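Local atomic coordinates of beta-lactamase (Nostoc sp., PDB entry 6NHS), a protein that probably hydrolyses the beta-lactam ring of penicillin-type antibiotics, as a class D serine beta-lactamase of the penicillin-binding-protein clan. Residues Lys34-Ile39 and Ala52-Gln57; Gly77-Asp82 and Thr102-Ala107; Ile123-Met128 and Leu140-Pro145; Lys133-Gly138 and Leu176-Arg181; Gly202-Ala207 and Ala243-Val248. One frame throughout, in Å; residues are numbered along the deposited sequence.

Interaction 1 of 5, residues Lys34-Ile39 and Ala52-Gln57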
# COMPACT_ATOMS: atom_id res chain seq x y z
N LYS A 34 12.93 -3.99 14.01
CA LYS A 34 11.85 -3.56 14.89
C LYS A 34 10.64 -3.22 14.03
O LYS A 34 10.77 -2.54 13.01
CB LYS A 34 12.27 -2.35 15.72
CG LYS A 34 13.47 -2.61 16.61
CD LYS A 34 13.74 -1.42 17.52
CE LYS A 34 14.91 -1.69 18.45
NZ LYS A 34 15.17 -0.53 19.36
N GLY A 35 9.47 -3.69 14.44
CA GLY A 35 8.26 -3.37 13.69
C GLY A 35 7.06 -4.14 14.18
O GLY A 35 7.02 -4.61 15.33
N SER A 36 6.08 -4.28 13.30
CA SER A 36 4.81 -4.89 13.65
C SER A 36 4.21 -5.55 12.42
O SER A 36 4.61 -5.28 11.28
CB SER A 36 3.83 -3.85 14.20
OG SER A 36 3.58 -2.84 13.24
N ILE A 37 3.22 -6.40 12.67
CA ILE A 37 2.40 -6.94 11.59
C ILE A 37 1.01 -7.19 12.14
O ILE A 37 0.84 -7.55 13.31
CB ILE A 37 3.01 -8.22 10.96
CG1 ILE A 37 2.23 -8.61 9.70
CG2 ILE A 37 3.04 -9.37 11.96
CD1 ILE A 37 2.87 -9.73 8.89
N LEU A 38 0.02 -6.97 11.29
CA LEU A 38 -1.37 -7.27 11.60
C LEU A 38 -1.94 -8.09 10.46
O LEU A 38 -1.82 -7.70 9.29
CB LEU A 38 -2.18 -5.98 11.79
CG LEU A 38 -3.61 -6.14 12.28
CD1 LEU A 38 -3.65 -6.79 13.65
CD2 LEU A 38 -4.30 -4.78 12.30
N ILE A 39 -2.54 -9.23 10.78
CA ILE A 39 -3.18 -10.09 9.78
C ILE A 39 -4.63 -10.29 10.19
O ILE A 39 -4.91 -10.57 11.36
CB ILE A 39 -2.44 -11.43 9.62
CG1 ILE A 39 -1.00 -11.19 9.15
CG2 ILE A 39 -3.15 -12.32 8.62
CD1 ILE A 39 -0.16 -12.45 9.12
N ALA A 52 1.23 -5.00 19.06
CA ALA A 52 -0.10 -4.42 18.89
C ALA A 52 -0.09 -2.90 19.02
O ALA A 52 -0.86 -2.21 18.34
CB ALA A 52 -1.06 -5.03 19.92
N ALA A 53 0.77 -2.37 19.89
CA ALA A 53 0.80 -0.92 20.08
C ALA A 53 1.19 -0.20 18.80
O ALA A 53 0.62 0.85 18.47
CB ALA A 53 1.78 -0.56 21.21
N ARG A 54 2.14 -0.75 18.05
CA ARG A 54 2.58 -0.11 16.82
C ARG A 54 1.51 -0.20 15.74
O ARG A 54 1.43 0.68 14.86
CB ARG A 54 3.90 -0.73 16.35
CG ARG A 54 4.58 0.01 15.21
CD ARG A 54 5.86 -0.70 14.77
NE ARG A 54 6.48 -0.06 13.62
CZ ARG A 54 7.70 0.46 13.61
NH1 ARG A 54 8.46 0.39 14.69
NH2 ARG A 54 8.18 1.02 12.51
N ASN A 55 0.66 -1.23 15.78
CA ASN A 55 -0.42 -1.36 14.80
C ASN A 55 -1.46 -0.26 14.93
O ASN A 55 -2.28 -0.11 14.02
CB ASN A 55 -1.09 -2.74 14.94
CG ASN A 55 -0.25 -3.86 14.35
OD1 ASN A 55 0.53 -3.65 13.43
ND2 ASN A 55 -0.42 -5.07 14.88
N SER A 56 -1.45 0.50 16.02
CA SER A 56 -2.33 1.66 16.18
C SER A 56 -1.58 2.98 16.04
O SER A 56 -2.16 4.04 16.31
CB SER A 56 -3.04 1.61 17.54
OG SER A 56 -3.99 0.57 17.58
N GLN A 57 -0.31 2.94 15.66
CA GLN A 57 0.47 4.16 15.47
C GLN A 57 0.42 4.58 14.01
O GLN A 57 0.37 3.74 13.11
CB GLN A 57 1.92 3.95 15.91
CG GLN A 57 2.07 3.76 17.41
CD GLN A 57 3.48 3.38 17.82
OE1 GLN A 57 4.39 3.33 16.99
NE2 GLN A 57 3.67 3.10 19.10
O HOH W 1 1.95 -3.48 11.24
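Asn55 donates a hydrogen bond from the turn 52-57 to strand 35-39: its ND2 meets Ile37 O at 3.2 Å, nearly straight at 164°. The acceptor lies close to the amide plane of Asn55, whereas the donor sits well above the carbonyl plane of Ile37. Glu49 takes a second hydrogen bond from the same ND2. On the other side of the amide, water 1 joins the segments, donating to Asn55 OD1 at 2.6 Å and accepting from Ser36 OG at 2.7 Å.

Packing adds to this. The side chains of Asn55 and Leu38 cross obliquely, ND2 lying 3.7 Å from Leu38 CB. Arg54 passes Ser36 and Gly35, CG anti to its backbone N (chi1 -170°), and its extended chain brings CD to 3.5 Å from Ser36 OG. Beyond, Gly35 CA sits 3.5 Å above one face of the guanidinium, toward its rim.

The charged end is held outside the contact, by a salt bridge to Asp235 and a hydrogen bond to Asn233, both on strand 226-236. A loop is thereby pinned over strands 35-41 and 226-236, neighbours in the antiparallel sheet of the beta-lactamase fold.

Interaction 2 of 5, residues Gly77-Asp82 and Thr102-Ala107. With FMT (formic acid), chain C.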
# COMPACT_ATOMS: atom_id res chain seq x y z
N GLY A 77 -11.44 9.21 -13.79
CA GLY A 77 -11.12 9.21 -15.20
C GLY A 77 -9.93 10.04 -15.60
O GLY A 77 -9.75 10.31 -16.79
N VAL A 78 -9.08 10.44 -14.64
CA VAL A 78 -7.88 11.17 -15.03
C VAL A 78 -6.87 10.23 -15.68
O VAL A 78 -5.94 10.69 -16.35
CB VAL A 78 -7.26 11.93 -13.85
CG1 VAL A 78 -8.33 12.83 -13.15
CG2 VAL A 78 -6.59 10.99 -12.88
N ILE A 79 -7.03 8.92 -15.48
CA ILE A 79 -6.34 7.90 -16.25
C ILE A 79 -7.41 6.92 -16.73
O ILE A 79 -8.29 6.52 -15.95
CB ILE A 79 -5.23 7.20 -15.44
CG1 ILE A 79 -4.33 6.33 -16.32
CG2 ILE A 79 -5.79 6.39 -14.26
CD1 ILE A 79 -3.17 7.08 -16.96
N SER A 80 -7.38 6.57 -18.02
CA SER A 80 -8.56 5.93 -18.61
C SER A 80 -8.67 4.45 -18.25
O SER A 80 -9.78 3.94 -18.06
CB SER A 80 -8.56 6.12 -20.13
OG SER A 80 -7.40 5.54 -20.70
N ASN A 81 -7.55 3.74 -18.15
CA ASN A 81 -7.56 2.31 -17.84
C ASN A 81 -6.14 1.92 -17.43
O ASN A 81 -5.29 2.78 -17.19
CB ASN A 81 -8.09 1.50 -19.03
CG ASN A 81 -7.32 1.79 -20.31
OD1 ASN A 81 -6.09 1.87 -20.29
ND2 ASN A 81 -8.03 1.96 -21.42
N ASP A 82 -5.88 0.60 -17.37
CA ASP A 82 -4.62 0.07 -16.86
C ASP A 82 -3.47 0.14 -17.86
O ASP A 82 -2.31 -0.05 -17.45
CB ASP A 82 -4.79 -1.39 -16.41
CG ASP A 82 -5.36 -2.27 -17.51
OD1 ASP A 82 -6.32 -1.84 -18.19
OD2 ASP A 82 -4.82 -3.39 -17.71
N THR A 102 5.30 5.08 -19.10
CA THR A 102 4.77 3.94 -18.37
C THR A 102 3.24 4.03 -18.29
O THR A 102 2.63 4.97 -18.80
CB THR A 102 5.42 3.85 -16.98
OG1 THR A 102 5.22 2.55 -16.42
CG2 THR A 102 4.85 4.91 -16.03
N ASN A 103 2.64 3.01 -17.69
CA ASN A 103 1.21 2.97 -17.43
C ASN A 103 1.03 2.68 -15.95
O ASN A 103 2.01 2.49 -15.22
CB ASN A 103 0.50 1.94 -18.33
CG ASN A 103 0.99 0.50 -18.11
OD1 ASN A 103 1.19 0.07 -16.97
ND2 ASN A 103 1.16 -0.25 -19.20
N ILE A 104 -0.23 2.62 -15.50
CA ILE A 104 -0.45 2.55 -14.06
C ILE A 104 -0.05 1.18 -13.52
O ILE A 104 0.39 1.07 -12.36
CB ILE A 104 -1.91 2.91 -13.72
CG1 ILE A 104 -2.07 3.19 -12.22
CG2 ILE A 104 -2.89 1.82 -14.15
CD1 ILE A 104 -3.44 3.74 -11.85
N ARG A 105 -0.16 0.12 -14.32
CA ARG A 105 0.25 -1.20 -13.85
C ARG A 105 1.76 -1.25 -13.62
O ARG A 105 2.21 -1.77 -12.59
CB ARG A 105 -0.16 -2.29 -14.85
CG ARG A 105 0.38 -3.67 -14.48
CD ARG A 105 -0.05 -4.76 -15.47
NE ARG A 105 -1.47 -5.06 -15.35
CZ ARG A 105 -2.41 -4.56 -16.14
NH1 ARG A 105 -2.08 -3.75 -17.14
NH2 ARG A 105 -3.68 -4.89 -15.95
N GLN A 106 2.54 -0.73 -14.56
CA GLN A 106 3.99 -0.74 -14.40
C GLN A 106 4.45 0.32 -13.40
O GLN A 106 5.42 0.10 -12.67
CB GLN A 106 4.68 -0.57 -15.76
CG GLN A 106 4.36 -1.69 -16.78
CD GLN A 106 4.65 -3.08 -16.22
OE1 GLN A 106 5.74 -3.34 -15.71
NE2 GLN A 106 3.66 -3.96 -16.29
N ALA A 107 3.76 1.47 -13.34
CA ALA A 107 4.09 2.46 -12.32
C ALA A 107 3.84 1.90 -10.92
O ALA A 107 4.63 2.15 -9.99
CB ALA A 107 3.28 3.74 -12.53
C FMT C . -4.52 8.86 -19.53
O1 FMT C . -5.62 8.39 -19.83
O2 FMT C . -3.58 9.07 -20.31
O HOH W 2 -2.46 3.41 -17.02
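Asp82 and Arg105 lie side by side with their side chains pointing the same way, yet their flat ends are turned almost perpendicular, the carboxylate and guanidinium planes being 82° apart. In the conformer described, Arg105 grips end-on with both terminal nitrogens and directs them to a single oxygen: NH2 is 2.6 Å and NH1 2.8 Å from Asp82 OD2. A second conformer is modelled, so the grip may not be constant. That oxygen lies in the guanidinium plane. Seen from the carboxylate, both donors come on the anti side, one from each face. Arg105 bends at chi3 (-71°), which turns NE out of the line of the extended chain before it.

Next to the salt bridge, Ile104 faces the other segment. Its CG2 rests 3.7 Å from Asp82 CA, while CD1 makes a looser apolar contact with Ile79 CG2 at 4.3 Å. Asn103 comes beside Asp82 through its amide carbon, with CG 3.4 Å from Asp82 O. Its OD1 turns instead to its own helix and accepts from Gln106 N at 2.9 Å, an N-cap bond at the start of helix 104-110. Water 2 links the backbones, donating to Asn81 O and accepting from Ile104 N.

The contact joins the loop after helix 65-76 to the first turn of helix 104-110, and a second salt bridge, from Arg105 NH2 to Asp188, also ties in helix 180-189. While this conformer holds, the guanidinium, shared with Asp188, would help keep Asp82 ionised, and the doubled donation would probably draw negative charge toward OD2.

Interaction 3 of 5, residues Ile123-Met128 and Leu140-Pro145. With EDO (1,2-ethanediol), chain F.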
# COMPACT_ATOMS: atom_id res chain seq x y z
N ILE A 123 -6.38 14.77 -10.39
CA ILE A 123 -7.51 14.62 -9.47
C ILE A 123 -7.83 15.97 -8.83
O ILE A 123 -8.98 16.42 -8.81
CB ILE A 123 -7.21 13.55 -8.41
CG1 ILE A 123 -7.19 12.16 -9.07
CG2 ILE A 123 -8.27 13.62 -7.28
CD1 ILE A 123 -6.48 11.06 -8.26
N GLY A 124 -6.80 16.63 -8.31
CA GLY A 124 -6.97 17.94 -7.71
C GLY A 124 -7.34 17.86 -6.24
O GLY A 124 -7.86 16.86 -5.75
N HIS A 125 -7.08 18.97 -5.54
CA HIS A 125 -7.22 18.99 -4.08
C HIS A 125 -8.66 18.73 -3.65
O HIS A 125 -8.89 17.95 -2.72
CB HIS A 125 -6.72 20.34 -3.54
CG HIS A 125 -6.80 20.46 -2.05
ND1 HIS A 125 -7.85 21.07 -1.40
CD2 HIS A 125 -5.93 20.08 -1.08
CE1 HIS A 125 -7.65 21.04 -0.10
NE2 HIS A 125 -6.49 20.45 0.13
N GLU A 126 -9.63 19.35 -4.31
CA GLU A 126 -11.02 19.22 -3.87
C GLU A 126 -11.53 17.80 -4.05
O GLU A 126 -12.15 17.24 -3.15
CB GLU A 126 -11.92 20.20 -4.63
CG GLU A 126 -13.38 20.06 -4.24
CD GLU A 126 -14.31 20.93 -5.07
OE1 GLU A 126 -13.81 21.82 -5.79
OE2 GLU A 126 -15.54 20.72 -5.00
N ARG A 127 -11.28 17.19 -5.21
CA ARG A 127 -11.73 15.82 -5.42
C ARG A 127 -10.96 14.85 -4.52
O ARG A 127 -11.54 13.88 -4.03
CB ARG A 127 -11.58 15.41 -6.88
CG ARG A 127 -12.66 16.00 -7.79
CD ARG A 127 -12.70 15.25 -9.12
NE ARG A 127 -11.48 15.43 -9.90
CZ ARG A 127 -11.40 15.21 -11.20
NH1 ARG A 127 -12.46 14.79 -11.88
NH2 ARG A 127 -10.25 15.41 -11.84
N MSE A 128 -9.68 15.10 -4.30
CA MSE A 128 -8.87 14.20 -3.47
C MSE A 128 -9.39 14.22 -2.04
O MSE A 128 -9.54 13.18 -1.41
CB MSE A 128 -7.40 14.58 -3.49
CG MSE A 128 -6.51 13.59 -2.74
SE MSE A 128 -6.24 11.90 -3.67
CE MSE A 128 -4.88 12.50 -4.95
N LEU A 140 -6.93 11.36 7.28
CA LEU A 140 -7.85 12.19 6.50
C LEU A 140 -7.29 13.56 6.13
O LEU A 140 -8.05 14.45 5.75
CB LEU A 140 -9.18 12.39 7.24
CG LEU A 140 -9.86 11.17 7.86
CD1 LEU A 140 -11.13 11.60 8.60
CD2 LEU A 140 -10.18 10.15 6.80
N GLN A 141 -5.97 13.77 6.23
CA GLN A 141 -5.38 15.09 6.04
C GLN A 141 -4.46 15.06 4.83
O GLN A 141 -3.49 14.29 4.80
CB GLN A 141 -4.61 15.52 7.28
CG GLN A 141 -5.48 15.66 8.52
CD GLN A 141 -4.67 15.66 9.80
OE1 GLN A 141 -3.75 16.47 9.96
NE2 GLN A 141 -5.00 14.74 10.71
N ILE A 142 -4.75 15.88 3.83
CA ILE A 142 -3.90 15.98 2.65
C ILE A 142 -3.23 17.34 2.54
O ILE A 142 -2.57 17.63 1.54
CB ILE A 142 -4.68 15.65 1.36
CG1 ILE A 142 -5.68 16.76 1.01
CG2 ILE A 142 -5.39 14.30 1.49
CD1 ILE A 142 -6.32 16.59 -0.36
N GLY A 143 -3.38 18.19 3.56
CA GLY A 143 -2.71 19.48 3.56
C GLY A 143 -3.37 20.49 2.63
O GLY A 143 -4.57 20.42 2.33
N THR A 144 -2.57 21.44 2.18
CA THR A 144 -3.01 22.54 1.33
C THR A 144 -2.97 22.14 -0.14
O THR A 144 -2.35 21.13 -0.50
CB THR A 144 -2.11 23.76 1.55
OG1 THR A 144 -0.78 23.46 1.10
CG2 THR A 144 -2.07 24.14 3.03
N PRO A 145 -3.65 22.89 -1.01
CA PRO A 145 -3.55 22.59 -2.45
C PRO A 145 -2.12 22.52 -2.97
O PRO A 145 -1.84 21.74 -3.88
CB PRO A 145 -4.32 23.75 -3.10
CG PRO A 145 -5.32 24.16 -2.05
CD PRO A 145 -4.62 23.96 -0.73
C1 EDO F . -6.35 18.58 5.82
O1 EDO F . -4.93 18.61 5.94
C2 EDO F . -6.76 18.54 4.35
O2 EDO F . -7.52 17.35 4.09
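His125 reaches from the first turn of helix 125-135 into the loop 140-145, with CG anti to the backbone N (chi1 -179°). At the root of the side chain, CB lies 4.0 Å from Pro145 CA. Pro145 lies over one face of the ring, its N 3.6 Å from His125 CD2 and its CG, offset toward the rim, 4.1 Å from the ring centroid and only 13° off the normal, a CH-pi contact in which CG and ND1 of the imidazole are the atoms nearest to Pro145 CG. On its other contacts, CD2 meets Ile142 CD1 at 3.6 Å. At the tip, NE2 donates to Gly143 O at 2.9 Å with an angle of 152°. The oxygen is near the ring plane, and the donor is tilted from the plane of the carbonyl.

Ile142 CD1 also touches the aliphatic part of selenomethionine Met128, 3.8 Å from its CG, and so fits between two residues that face the loop from the same helix. Phe151 of helix 151-154 packs against both Met128 and Ile142. The backbone nitrogens of Ile142 and Gly143 donate to O2 and O1 of a 1,2-ethanediol molecule, probably acquired during crystallisation.

One imidazole thus combines a polar edge with an apolar face, tying the loop back to the helix that precedes it. Donation from NE2 requires a proton on that nitrogen; it fixes the direction of this bond without settling the overall charge of the ring.

Interaction 4 of 5, residues Lys133-Gly138 and Leu176-Arg181. With FMT (formic acid), chain I.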
# COMPACT_ATOMS: atom_id res chain seq x y z
N LYS A 133 -12.08 11.59 2.57
CA LYS A 133 -13.04 11.60 3.67
C LYS A 133 -14.16 10.60 3.46
O LYS A 133 -14.63 9.98 4.42
CB LYS A 133 -13.58 13.02 3.85
CG LYS A 133 -12.52 14.01 4.32
CD LYS A 133 -13.11 15.37 4.63
CE LYS A 133 -12.07 16.28 5.27
NZ LYS A 133 -12.62 17.63 5.63
N GLN A 134 -14.61 10.41 2.22
CA GLN A 134 -15.65 9.42 1.95
C GLN A 134 -15.16 8.01 2.27
O GLN A 134 -15.89 7.21 2.87
CB GLN A 134 -16.11 9.53 0.50
CG GLN A 134 -17.44 8.89 0.20
CD GLN A 134 -17.97 9.28 -1.18
OE1 GLN A 134 -19.10 8.96 -1.53
NE2 GLN A 134 -17.14 9.97 -1.96
N VAL A 135 -13.93 7.69 1.87
CA VAL A 135 -13.34 6.39 2.17
C VAL A 135 -12.93 6.29 3.64
O VAL A 135 -12.92 5.19 4.21
CB VAL A 135 -12.14 6.15 1.23
CG1 VAL A 135 -11.33 4.93 1.65
CG2 VAL A 135 -12.62 5.99 -0.21
N GLY A 136 -12.61 7.41 4.27
CA GLY A 136 -12.09 7.38 5.62
C GLY A 136 -10.64 6.94 5.68
O GLY A 136 -10.27 6.18 6.58
N TYR A 137 -9.80 7.43 4.76
CA TYR A 137 -8.45 6.90 4.60
C TYR A 137 -7.50 7.55 5.61
O TYR A 137 -7.28 8.77 5.56
CB TYR A 137 -7.95 7.14 3.18
CG TYR A 137 -6.59 6.52 2.91
CD1 TYR A 137 -5.42 7.23 3.16
CD2 TYR A 137 -6.49 5.23 2.42
CE1 TYR A 137 -4.18 6.67 2.93
CE2 TYR A 137 -5.24 4.65 2.18
CZ TYR A 137 -4.09 5.39 2.43
OH TYR A 137 -2.84 4.84 2.21
N GLY A 138 -6.92 6.75 6.50
CA GLY A 138 -5.88 7.24 7.39
C GLY A 138 -6.36 8.37 8.28
O GLY A 138 -7.49 8.37 8.78
N LEU A 176 -16.61 0.77 -0.82
CA LEU A 176 -16.05 2.07 -1.13
C LEU A 176 -16.68 2.62 -2.40
O LEU A 176 -17.26 1.88 -3.20
CB LEU A 176 -14.53 1.94 -1.28
CG LEU A 176 -13.84 1.40 -0.03
CD1 LEU A 176 -12.33 1.44 -0.17
CD2 LEU A 176 -14.28 2.18 1.21
N PRO A 177 -16.59 3.94 -2.63
CA PRO A 177 -17.28 4.55 -3.78
C PRO A 177 -16.50 4.40 -5.08
O PRO A 177 -16.12 5.38 -5.73
CB PRO A 177 -17.42 6.01 -3.34
CG PRO A 177 -16.18 6.25 -2.55
CD PRO A 177 -15.96 4.97 -1.77
N PHE A 178 -16.24 3.15 -5.47
CA PHE A 178 -15.55 2.84 -6.71
C PHE A 178 -16.35 1.80 -7.48
O PHE A 178 -16.89 0.86 -6.89
CB PHE A 178 -14.11 2.35 -6.46
CG PHE A 178 -13.29 3.29 -5.62
CD1 PHE A 178 -12.94 4.55 -6.10
CD2 PHE A 178 -12.89 2.93 -4.34
CE1 PHE A 178 -12.21 5.42 -5.33
CE2 PHE A 178 -12.14 3.80 -3.56
CZ PHE A 178 -11.80 5.05 -4.06
N SER A 179 -16.43 1.98 -8.79
CA SER A 179 -17.16 1.06 -9.64
C SER A 179 -16.46 -0.30 -9.69
O SER A 179 -15.27 -0.42 -9.39
CB SER A 179 -17.27 1.62 -11.06
OG SER A 179 -16.00 1.59 -11.69
N GLN A 180 -17.22 -1.32 -10.08
CA GLN A 180 -16.65 -2.66 -10.24
C GLN A 180 -15.48 -2.65 -11.22
O GLN A 180 -14.49 -3.37 -11.03
CB GLN A 180 -17.73 -3.64 -10.69
CG GLN A 180 -17.27 -5.10 -10.71
CD GLN A 180 -16.90 -5.60 -9.33
OE1 GLN A 180 -17.72 -5.61 -8.42
NE2 GLN A 180 -15.65 -6.02 -9.16
N ARG A 181 -15.59 -1.86 -12.29
CA ARG A 181 -14.48 -1.74 -13.23
C ARG A 181 -13.23 -1.21 -12.55
O ARG A 181 -12.13 -1.75 -12.73
CB ARG A 181 -14.88 -0.84 -14.40
CG ARG A 181 -13.76 -0.52 -15.38
CD ARG A 181 -14.23 0.51 -16.40
NE ARG A 181 -13.22 0.77 -17.42
CZ ARG A 181 -12.27 1.69 -17.32
NH1 ARG A 181 -12.19 2.46 -16.24
NH2 ARG A 181 -11.40 1.85 -18.30
C FMT I . -14.37 3.75 -13.96
O1 FMT I . -13.54 2.84 -13.93
O2 FMT I . -15.57 3.62 -13.70
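The Phe178 ring receives Val135 CG2 obliquely, with CE2 and CZ both 4.0 Å from that methyl and the two side chains crossing at about a right angle. The other flat group, the Arg181 guanidinium, lies away from the helix contact: a formic acid molecule, probably from the crystallisation liquor, occupies its edge in plane, O1 accepting from Arg181 NH1 at 2.7 Å while O2 accepts from Ser179 OG.

Val135 carries the packing between the segments. Its two methyls divide the work: CG1, anti to the backbone N (chi1 170°), meets both branches of Leu176, with CD2 4.1 Å away, whereas CG2 touches Pro177 CD at 3.8 Å as well as the phenyl ring. Nearer the surface, Gln134 and Pro177 slide past each other in opposite directions, and the amide carbon CD of Gln134 comes within 3.8 Å of Pro177 CG. No hydrogen bond crosses this contact; it is held by dispersion and burial of apolar surface.

Phe68 and Phe167, from helices 65-76 and 161-172, also lie against Val135, while Phe178 packs on Leu71 and Val72 of helix 65-76. Val135, Leu176 and Phe178 thus belong to the interior of the helical part of the fold, with Gln134 and Pro177 toward its surface. On one side, helix 125-135 ends in a Schellman motif with Gly136 as its C-prime residue; on the other, Pro177 centres an inverse gamma turn, with Ser179 as N-cap of helix 180-189.

Interaction 5 of 5, residues Gly202-Ala207 and Ala243-Val248. With EDO (1,2-ethanediol), chain E.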
# COMPACT_ATOMS: atom_id res chain seq x y z
N GLY A 202 -0.36 -6.90 -3.05
CA GLY A 202 0.12 -5.94 -2.09
C GLY A 202 0.99 -4.87 -2.71
O GLY A 202 1.18 -4.82 -3.93
N LYS A 203 1.52 -4.02 -1.84
CA LYS A 203 2.34 -2.88 -2.24
C LYS A 203 3.30 -2.55 -1.12
O LYS A 203 2.89 -2.44 0.04
CB LYS A 203 1.47 -1.65 -2.56
CG LYS A 203 2.26 -0.45 -3.03
CD LYS A 203 2.87 -0.71 -4.40
CE LYS A 203 3.93 0.33 -4.75
NZ LYS A 203 5.23 0.04 -4.09
N THR A 204 4.57 -2.37 -1.46
CA THR A 204 5.56 -1.93 -0.50
C THR A 204 5.54 -0.41 -0.36
O THR A 204 4.99 0.32 -1.20
CB THR A 204 6.96 -2.37 -0.91
OG1 THR A 204 7.26 -1.83 -2.20
CG2 THR A 204 7.07 -3.89 -0.98
N GLY A 205 6.16 0.06 0.71
CA GLY A 205 6.33 1.48 0.94
C GLY A 205 7.62 1.73 1.69
O GLY A 205 8.12 0.85 2.41
N TRP A 206 8.18 2.92 1.51
CA TRP A 206 9.45 3.28 2.13
C TRP A 206 9.44 4.79 2.33
O TRP A 206 9.71 5.55 1.39
CB TRP A 206 10.62 2.83 1.26
CG TRP A 206 11.99 3.03 1.87
CD1 TRP A 206 12.33 3.85 2.91
CD2 TRP A 206 13.20 2.37 1.47
NE1 TRP A 206 13.68 3.75 3.17
CE2 TRP A 206 14.23 2.85 2.30
CE3 TRP A 206 13.51 1.43 0.49
CZ2 TRP A 206 15.55 2.42 2.18
CZ3 TRP A 206 14.82 1.00 0.37
CH2 TRP A 206 15.82 1.49 1.21
N ALA A 207 9.13 5.22 3.55
CA ALA A 207 9.13 6.64 3.91
C ALA A 207 10.54 7.02 4.35
O ALA A 207 11.01 6.56 5.40
CB ALA A 207 8.12 6.93 5.01
N ALA A 243 14.59 -5.15 2.54
CA ALA A 243 14.17 -6.48 2.09
C ALA A 243 13.34 -7.20 3.15
O ALA A 243 12.57 -8.10 2.80
CB ALA A 243 15.39 -7.32 1.72
N ALA A 244 13.46 -6.82 4.42
CA ALA A 244 12.70 -7.48 5.46
C ALA A 244 11.21 -7.16 5.40
O ALA A 244 10.42 -7.88 6.01
CB ALA A 244 13.26 -7.11 6.84
N ARG A 245 10.82 -6.09 4.68
CA ARG A 245 9.41 -5.74 4.57
C ARG A 245 8.58 -6.92 4.07
O ARG A 245 7.57 -7.29 4.67
CB ARG A 245 9.25 -4.55 3.62
CG ARG A 245 9.73 -3.22 4.15
CD ARG A 245 9.64 -2.16 3.08
NE ARG A 245 10.50 -2.47 1.94
CZ ARG A 245 10.56 -1.73 0.84
NH1 ARG A 245 11.38 -2.07 -0.15
NH2 ARG A 245 9.81 -0.64 0.73
N ILE A 246 9.01 -7.52 2.95
CA ILE A 246 8.27 -8.64 2.39
C ILE A 246 8.62 -9.94 3.11
O ILE A 246 7.75 -10.78 3.34
CB ILE A 246 8.55 -8.72 0.88
CG1 ILE A 246 7.86 -7.55 0.17
CG2 ILE A 246 8.10 -10.06 0.30
CD1 ILE A 246 8.16 -7.44 -1.29
N GLU A 247 9.88 -10.09 3.53
CA GLU A 247 10.31 -11.35 4.13
C GLU A 247 9.59 -11.62 5.46
O GLU A 247 9.20 -12.76 5.73
CB GLU A 247 11.82 -11.34 4.32
CG GLU A 247 12.41 -12.65 4.86
CD GLU A 247 12.15 -13.84 3.94
OE1 GLU A 247 11.90 -13.64 2.74
OE2 GLU A 247 12.18 -14.98 4.44
N VAL A 248 9.40 -10.59 6.29
CA VAL A 248 8.69 -10.86 7.55
C VAL A 248 7.23 -11.15 7.27
O VAL A 248 6.61 -11.95 7.98
CB VAL A 248 8.83 -9.71 8.57
CG1 VAL A 248 10.27 -9.46 8.90
CG2 VAL A 248 8.16 -8.44 8.08
C1 EDO E . 9.22 1.63 -2.08
O1 EDO E . 8.26 0.57 -2.13
C2 EDO E . 10.60 1.03 -1.90
O2 EDO E . 10.67 -0.23 -2.58
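Arg245 NH2 donates to Gly205 O at 2.8 Å and 152°, the one hydrogen bond made directly between strand 202-207 and helix 243-248. The oxygen lies in the guanidinium plane, at its edge, but the nitrogen stands far above the carbonyl plane. Side chains of the strand occupy both faces of the guanidinium: Thr204 CB is 3.7 Å above one, toward the rim, and Trp206 CE3 lies over the opposite one. The indole is steeply turned, its plane 74° from that of the guanidinium, and Trp206 CB approaches NH2 to 3.6 Å. Beside this polar contact, Thr204 CG2 meets Ile246 CD1 at 3.7 Å, the two side chains crossing at a slant.

A 1,2-ethanediol, probably from the crystallisation liquor, bridges Thr204 and Arg245. Its O1 accepts from Thr204 OG1 at 2.6 Å, and its O2 accepts from Arg245 NH1 at 3.1 Å.

In the next shell, Arg245 bends at chi3 (-63°), and its NE donates to Ala242 O, which helps fix the guanidinium. Trp206 NE1 is bonded to Asn213 of the adjoining strand, and Phe217 packs against both Thr204 and Ile246. Lys203 starts away from the helix, but its bent chain brings NZ back to donate to Thr204 O; NZ is also hydrogen-bonded to Ser111 OG.

Lys203-Thr204-Gly205 fits the KTG motif of serine beta-lactamases, whose strand borders the active site. Here helix 239-255 packs against that strand, as in the beta-lactamase fold, where the C-terminal helix lies against the sheet.

Interactions 1 and 5 share the antiparallel sheet, through strands 35-41 and 198-207; their centres are 14 Å apart. Interactions 2, 3 and 4 belong to the helical part of the fold. Interactions 3 and 4 use opposite ends of helix 125-135, their centres 15 Å apart, and their segments alternate along the chain; the other pairs follow in series. Val78 of interaction 2 packs on Ile123 and Arg127 of interaction 3, and Ser80 probably accepts a hydrogen bond from Arg181 of interaction 4. Interactions 1 and 2 lie 32 Å apart, centre to centre. Two contacts fasten a loop and a helix to the sheet and three join loops and helices in the helical part, all within one transpeptidase-like domain.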